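Long-range contacts in iron Transport-associated domain protein (Bacillus anthracis, PDB 4H8Q), which binds heme and belongs to the anthrax hemophore IsdX2, whose NEAT domains probably scavenge heme from methemoglobin: residues G14-F20 against S39-V45; T67-F73 against L101-V105. The protein carries 1 engineered substitution. All blocks are in the same frame, centred on the assembly; numbering follows the deposited sequence.

How the contacts relate
Both contacts join antiparallel strands of the same NEAT-domain barrel, but share no strand and do not touch: their centres lie about 19 Å apart, their nearest atoms about 9 Å. Both are partly buried. In contact 1, a regular pair whose backbone groups bond one another from Gly14-Val45 to Ile18-Ala41, buried Ile18, Ala41 and Leu43 back a polar face with the Asp17-Arg42 salt bridge. Contact 2, with under half the buried area, catches two strands where they diverge; one backbone bond remains there, supplemented by side chains and a water. Thr67 and Ala103 are buried, Glu68, Asn102, Phe73 and Lys104 partly exposed. Segment 101-105 ends at Val105 in the heme pocket, whereas contact 1 lies farther from the heme.

Contact 1 of 2, residues G14-F20 against S39-V45; sequences GQYDIAF and SPARLTV
Strands 14-20 and 41-45 form an antiparallel pair in the beta-barrel of the NEAT domain, an immunoglobulin-like fold; their axes approach to 4.5 Å at 147°. Gly14 faces Val45, Tyr16 faces Leu43 and Ile18 faces Ala41 as hydrogen-bonded pairs, each closing two bonds: Gly14 N to Val45 O 3.0 Å and Val45 N to Gly14 O 2.8 Å; Tyr16 N to Leu43 O and Leu43 N to Tyr16 O, both 2.7 Å; Ile18 N to Ala41 O and Ala41 N to Ile18 O, both 2.9 Å. Beyond them a cis peptide precedes Pro40 and the regular pairing stops; Phe20 N is instead satisfied by a side chain, donating to Ser39 OG (chi1 t) at 3.1 Å. The NH groups of Arg42 and Thr44 face strand 49-56, whose backbone bonds both residues. On the apolar face Ile18 CG2 lies 4.0 Å from Leu43 CB, and Phe20 CE1 3.7 Å from Ala41 CB; Leu97 and Phe124 cover Ile18. Tyr16 CE2 meets Val45 CG2 at 3.8 Å, while Tyr16 OH bonds Lys12 O. The other face is polar: Arg42, with chi1 to chi3 all m, folds back over the backbone at Gln15-Tyr16. One water bridges Arg42 NH2 (2.9 Å) and Gln15 O (2.8 Å); a second bonds Arg42 NH2 (3.0 Å) and, weakly, Gln15 OE1 (2.8 Å). The salt bridge joins Arg42 NH1 to Asp17 OD1 at 2.8 Å.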
loop_
_atom_site.group_PDB
_atom_site.type_symbol
_atom_site.label_atom_id
_atom_site.label_comp_id
_atom_site.label_asym_id
_atom_site.label_seq_id
_atom_site.Cartn_x
_atom_site.Cartn_y
_atom_site.Cartn_z
ATOM N N GLY A 14 -4.375 10.888 -15.964
ATOM C CA GLY A 14 -3.008 10.538 -16.311
ATOM C C GLY A 14 -2.365 9.691 -15.225
ATOM O O GLY A 14 -3.029 9.331 -14.256
ATOM N N GLN A 15 -1.080 9.387 -15.387
ATOM C CA GLN A 15 -0.331 8.542 -14.453
ATOM C C GLN A 15 0.816 9.345 -13.823
ATOM O O GLN A 15 1.593 9.972 -14.539
ATOM C CB GLN A 15 0.251 7.343 -15.206
ATOM C CG GLN A 15 -0.120 5.980 -14.651
ATOM C CD GLN A 15 0.056 4.864 -15.678
ATOM O OE1 GLN A 15 0.532 5.090 -16.797
ATOM N NE2 GLN A 15 -0.338 3.653 -15.304
ATOM N N TYR A 16 0.940 9.303 -12.497
ATOM C CA TYR A 16 1.909 10.147 -11.785
ATOM C C TYR A 16 2.688 9.379 -10.724
ATOM O O TYR A 16 2.183 8.404 -10.174
ATOM C CB TYR A 16 1.172 11.273 -11.063
ATOM C CG TYR A 16 0.278 12.115 -11.934
ATOM C CD1 TYR A 16 0.723 13.322 -12.450
ATOM C CD2 TYR A 16 -1.018 11.718 -12.221
ATOM C CE1 TYR A 16 -0.098 14.102 -13.244
ATOM C CE2 TYR A 16 -1.849 12.497 -13.010
ATOM C CZ TYR A 16 -1.379 13.687 -13.520
ATOM O OH TYR A 16 -2.204 14.458 -14.310
ATOM N N ASP A 17 3.896 9.844 -10.402
ATOM C CA ASP A 17 4.610 9.320 -9.247
ATOM C C ASP A 17 4.038 9.953 -7.982
ATOM O O ASP A 17 3.748 11.156 -7.952
ATOM C CB ASP A 17 6.109 9.644 -9.323
ATOM C CG ASP A 17 6.846 8.846 -10.372
ATOM O OD1 ASP A 17 6.280 7.851 -10.885
ATOM O OD2 ASP A 17 8.022 9.191 -10.661
ATOM N N ILE A 18 3.880 9.158 -6.929
ATOM C CA ILE A 18 3.480 9.719 -5.645
ATOM C C ILE A 18 4.251 9.088 -4.494
ATOM O O ILE A 18 4.217 7.879 -4.288
ATOM C CB ILE A 18 1.954 9.632 -5.417
ATOM C CG1 ILE A 18 1.581 10.317 -4.093
ATOM C CG2 ILE A 18 1.477 8.186 -5.472
ATOM C CD1 ILE A 18 0.105 10.679 -3.985
ATOM N N ALA A 19 4.969 9.920 -3.743
ATOM C CA ALA A 19 5.715 9.417 -2.601
ATOM C C ALA A 19 4.779 9.140 -1.436
ATOM O O ALA A 19 3.730 9.770 -1.309
ATOM C CB ALA A 19 6.790 10.422 -2.177
ATOM N N PHE A 20 5.160 8.200 -0.582
ATOM C CA PHE A 20 4.345 7.878 0.589
ATOM C C PHE A 20 5.196 7.180 1.638
ATOM O O PHE A 20 6.328 6.748 1.359
ATOM C CB PHE A 20 3.168 6.973 0.202
ATOM C CG PHE A 20 3.593 5.582 -0.169
ATOM C CD1 PHE A 20 4.023 5.300 -1.458
ATOM C CD2 PHE A 20 3.583 4.561 0.776
ATOM C CE1 PHE A 20 4.438 4.022 -1.798
ATOM C CE2 PHE A 20 3.986 3.277 0.444
ATOM C CZ PHE A 20 4.417 3.006 -0.844
ATOM N N SER A 39 8.451 3.168 -2.654
ATOM C CA SER A 39 7.986 4.525 -2.901
ATOM C C SER A 39 8.964 5.147 -3.898
ATOM O O SER A 39 10.166 4.930 -3.780
ATOM C CB SER A 39 7.968 5.326 -1.592
ATOM O OG SER A 39 7.615 6.678 -1.820
ATOM N N PRO A 40 8.462 5.922 -4.875
ATOM C CA PRO A 40 7.054 6.300 -5.005
ATOM C C PRO A 40 6.196 5.214 -5.625
ATOM O O PRO A 40 6.681 4.353 -6.388
ATOM C CB PRO A 40 7.103 7.493 -5.968
ATOM C CG PRO A 40 8.292 7.223 -6.813
ATOM C CD PRO A 40 9.296 6.580 -5.899
ATOM N N ALA A 41 4.914 5.277 -5.298
ATOM C CA ALA A 41 3.896 4.469 -5.958
ATOM C C ALA A 41 3.452 5.180 -7.228
ATOM O O ALA A 41 3.919 6.282 -7.540
ATOM C CB ALA A 41 2.710 4.272 -5.028
ATOM N N ARG A 42 2.554 4.550 -7.975
ATOM C CA ARG A 42 2.037 5.182 -9.177
ATOM C C ARG A 42 0.563 5.491 -8.994
ATOM O O ARG A 42 -0.240 4.630 -8.638
ATOM C CB ARG A 42 2.276 4.313 -10.415
ATOM C CG ARG A 42 3.751 4.198 -10.813
ATOM C CD ARG A 42 4.265 5.506 -11.427
ATOM N NE ARG A 42 3.913 5.584 -12.846
ATOM C CZ ARG A 42 4.013 6.681 -13.591
ATOM N NH1 ARG A 42 4.444 7.818 -13.059
ATOM N NH2 ARG A 42 3.678 6.638 -14.874
ATOM N N LEU A 43 0.227 6.751 -9.221
ATOM C CA LEU A 43 -1.133 7.230 -9.107
ATOM C C LEU A 43 -1.728 7.331 -10.500
ATOM O O LEU A 43 -1.156 7.971 -11.379
ATOM C CB LEU A 43 -1.119 8.615 -8.462
ATOM C CG LEU A 43 -2.353 9.496 -8.637
ATOM C CD1 LEU A 43 -3.545 8.894 -7.903
ATOM C CD2 LEU A 43 -2.050 10.891 -8.119
ATOM N N THR A 44 -2.869 6.693 -10.705
ATOM C CA THR A 44 -3.588 6.846 -11.966
ATOM C C THR A 44 -4.841 7.648 -11.687
ATOM O O THR A 44 -5.638 7.299 -10.813
ATOM C CB THR A 44 -3.978 5.493 -12.579
ATOM O OG1 THR A 44 -2.800 4.757 -12.916
ATOM C CG2 THR A 44 -4.821 5.709 -13.836
ATOM N N VAL A 45 -5.002 8.747 -12.415
ATOM C CA VAL A 45 -6.192 9.568 -12.280
ATOM C C VAL A 45 -7.053 9.305 -13.506
ATOM O O VAL A 45 -6.592 9.463 -14.633
ATOM C CB VAL A 45 -5.840 11.059 -12.205
ATOM C CG1 VAL A 45 -7.106 11.891 -12.081
ATOM C CG2 VAL A 45 -4.902 11.324 -11.030
HETATM O O HOH W 1 3.485 9.149 -16.385
HETATM O O HOH W 2 3.230 4.205 -16.553
#

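Contact 2 of 2, residues T67-F73 against L101-V105; sequences TEKNGGF and LNAKV
A beta hairpin, 67-73, meets strand 101-105 where the two separate. Its type I' turn, Lys69 to Gly72, has Asn70 and Gly71 at positive phi and is closed by Lys69 N to Gly72 O (2.6 Å) and Gly72 N to Lys69 O (3.1 Å). Strands 67-69 and 101-105 run at 127°, 4.7 Å apart at closest, with one bridge, the non-hydrogen-bonded pair Thr67-Ala103 (CA-CA 4.2 Å). Polar contacts surround Asn102: Glu68 N donates to Asn102 O (3.0 Å), Asn102 ND2 to OE1 of the extended Glu68 (chi1 and chi2 t; 2.8 Å), and a water links Glu68 OE1 to Asn102 N, 2.9 Å from each. With chi1 m in both, Lys104 CE lies over the Phe73 ring face, 3.6 Å from its centroid (CH-pi), and Lys104 NZ 4.9 Å from that centroid (cation-pi); NZ also salt-bridges Asp119. Apolar packing sets Thr67 CG2 4.1 Å from Ala103 CB. Phe92 of strand 87-94 touches Thr67 and Leu101, while strand 114-125 flanks 101-105 on to Val105, which touches the heme.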
loop_
_atom_site.group_PDB
_atom_site.type_symbol
_atom_site.label_atom_id
_atom_site.label_comp_id
_atom_site.label_asym_id
_atom_site.label_seq_id
_atom_site.Cartn_x
_atom_site.Cartn_y
_atom_site.Cartn_z
ATOM N N THR A 67 -7.229 -2.233 2.179
ATOM C CA THR A 67 -7.335 -0.815 2.467
ATOM C C THR A 67 -8.787 -0.463 2.751
ATOM O O THR A 67 -9.697 -1.197 2.358
ATOM C CB THR A 67 -6.792 0.057 1.319
ATOM O OG1 THR A 67 -7.572 -0.156 0.135
ATOM C CG2 THR A 67 -5.344 -0.287 1.027
ATOM N N GLU A 68 -8.997 0.642 3.452
ATOM C CA GLU A 68 -10.351 1.039 3.830
ATOM C C GLU A 68 -11.092 1.563 2.615
ATOM O O GLU A 68 -10.589 2.425 1.894
ATOM C CB GLU A 68 -10.331 2.099 4.936
ATOM C CG GLU A 68 -11.732 2.506 5.410
ATOM C CD GLU A 68 -11.745 3.103 6.810
ATOM O OE1 GLU A 68 -10.695 3.597 7.268
ATOM O OE2 GLU A 68 -12.814 3.076 7.456
ATOM N N LYS A 69 -12.287 1.028 2.399
ATOM C CA LYS A 69 -13.122 1.412 1.271
ATOM C C LYS A 69 -14.578 1.368 1.709
ATOM O O LYS A 69 -15.074 0.318 2.124
ATOM C CB LYS A 69 -12.899 0.447 0.103
ATOM C CG LYS A 69 -13.821 0.672 -1.091
ATOM C CD LYS A 69 -13.732 -0.487 -2.074
ATOM C CE LYS A 69 -14.656 -0.287 -3.268
ATOM N NZ LYS A 69 -14.292 0.917 -4.069
ATOM N N ASN A 70 -15.254 2.510 1.630
ATOM C CA ASN A 70 -16.668 2.588 1.982
ATOM C C ASN A 70 -16.953 2.035 3.375
ATOM O O ASN A 70 -17.783 1.137 3.538
ATOM C CB ASN A 70 -17.522 1.854 0.943
ATOM C CG ASN A 70 -17.408 2.461 -0.446
ATOM O OD1 ASN A 70 -17.307 3.681 -0.598
ATOM N ND2 ASN A 70 -17.419 1.610 -1.467
ATOM N N GLY A 71 -16.251 2.564 4.372
ATOM C CA GLY A 71 -16.463 2.174 5.756
ATOM C C GLY A 71 -16.114 0.732 6.083
ATOM O O GLY A 71 -16.412 0.250 7.176
ATOM N N GLY A 72 -15.490 0.036 5.137
ATOM C CA GLY A 72 -15.057 -1.331 5.359
ATOM C C GLY A 72 -13.657 -1.545 4.811
ATOM O O GLY A 72 -13.079 -0.645 4.209
ATOM N N PHE A 73 -13.106 -2.734 5.018
ATOM C CA PHE A 73 -11.804 -3.060 4.438
ATOM C C PHE A 73 -11.924 -4.066 3.307
ATOM O O PHE A 73 -12.652 -5.058 3.409
ATOM C CB PHE A 73 -10.819 -3.541 5.512
ATOM C CG PHE A 73 -10.350 -2.437 6.412
ATOM C CD1 PHE A 73 -9.163 -1.766 6.151
ATOM C CD2 PHE A 73 -11.118 -2.036 7.486
ATOM C CE1 PHE A 73 -8.744 -0.721 6.961
ATOM C CE2 PHE A 73 -10.705 -0.994 8.306
ATOM C CZ PHE A 73 -9.516 -0.342 8.045
ATOM N N LEU A 101 -4.619 6.971 4.948
ATOM C CA LEU A 101 -5.467 5.883 4.486
ATOM C C LEU A 101 -5.219 4.686 5.383
ATOM O O LEU A 101 -4.076 4.267 5.550
ATOM C CB LEU A 101 -5.126 5.537 3.036
ATOM C CG LEU A 101 -5.857 4.335 2.431
ATOM C CD1 LEU A 101 -7.382 4.553 2.385
ATOM C CD2 LEU A 101 -5.312 4.043 1.045
ATOM N N ASN A 102 -6.276 4.158 5.992
ATOM C CA ASN A 102 -6.136 2.977 6.833
ATOM C C ASN A 102 -5.954 1.722 5.999
ATOM O O ASN A 102 -6.619 1.541 4.977
ATOM C CB ASN A 102 -7.349 2.804 7.738
ATOM C CG ASN A 102 -7.460 3.897 8.773
ATOM O OD1 ASN A 102 -6.457 4.327 9.352
ATOM N ND2 ASN A 102 -8.685 4.357 9.016
ATOM N N ALA A 103 -5.057 0.849 6.444
ATOM C CA ALA A 103 -4.833 -0.414 5.758
ATOM C C ALA A 103 -4.573 -1.511 6.778
ATOM O O ALA A 103 -4.348 -1.238 7.960
ATOM C CB ALA A 103 -3.660 -0.296 4.791
ATOM N N LYS A 104 -4.631 -2.750 6.315
ATOM C CA LYS A 104 -4.381 -3.908 7.158
ATOM C C LYS A 104 -3.455 -4.823 6.390
ATOM O O LYS A 104 -3.521 -4.905 5.157
ATOM C CB LYS A 104 -5.680 -4.656 7.441
ATOM C CG LYS A 104 -6.624 -3.922 8.386
ATOM C CD LYS A 104 -7.975 -4.610 8.448
ATOM C CE LYS A 104 -8.863 -3.976 9.510
ATOM N NZ LYS A 104 -8.285 -4.172 10.878
ATOM N N VAL A 105 -2.588 -5.512 7.115
ATOM C CA VAL A 105 -1.644 -6.428 6.486
ATOM C C VAL A 105 -1.557 -7.712 7.308
ATOM O O VAL A 105 -1.622 -7.675 8.539
ATOM C CB VAL A 105 -0.248 -5.766 6.305
ATOM C CG1 VAL A 105 0.420 -5.461 7.667
ATOM C CG2 VAL A 105 0.645 -6.625 5.421
HETATM O O HOH W 3 -8.946 5.349 5.683
#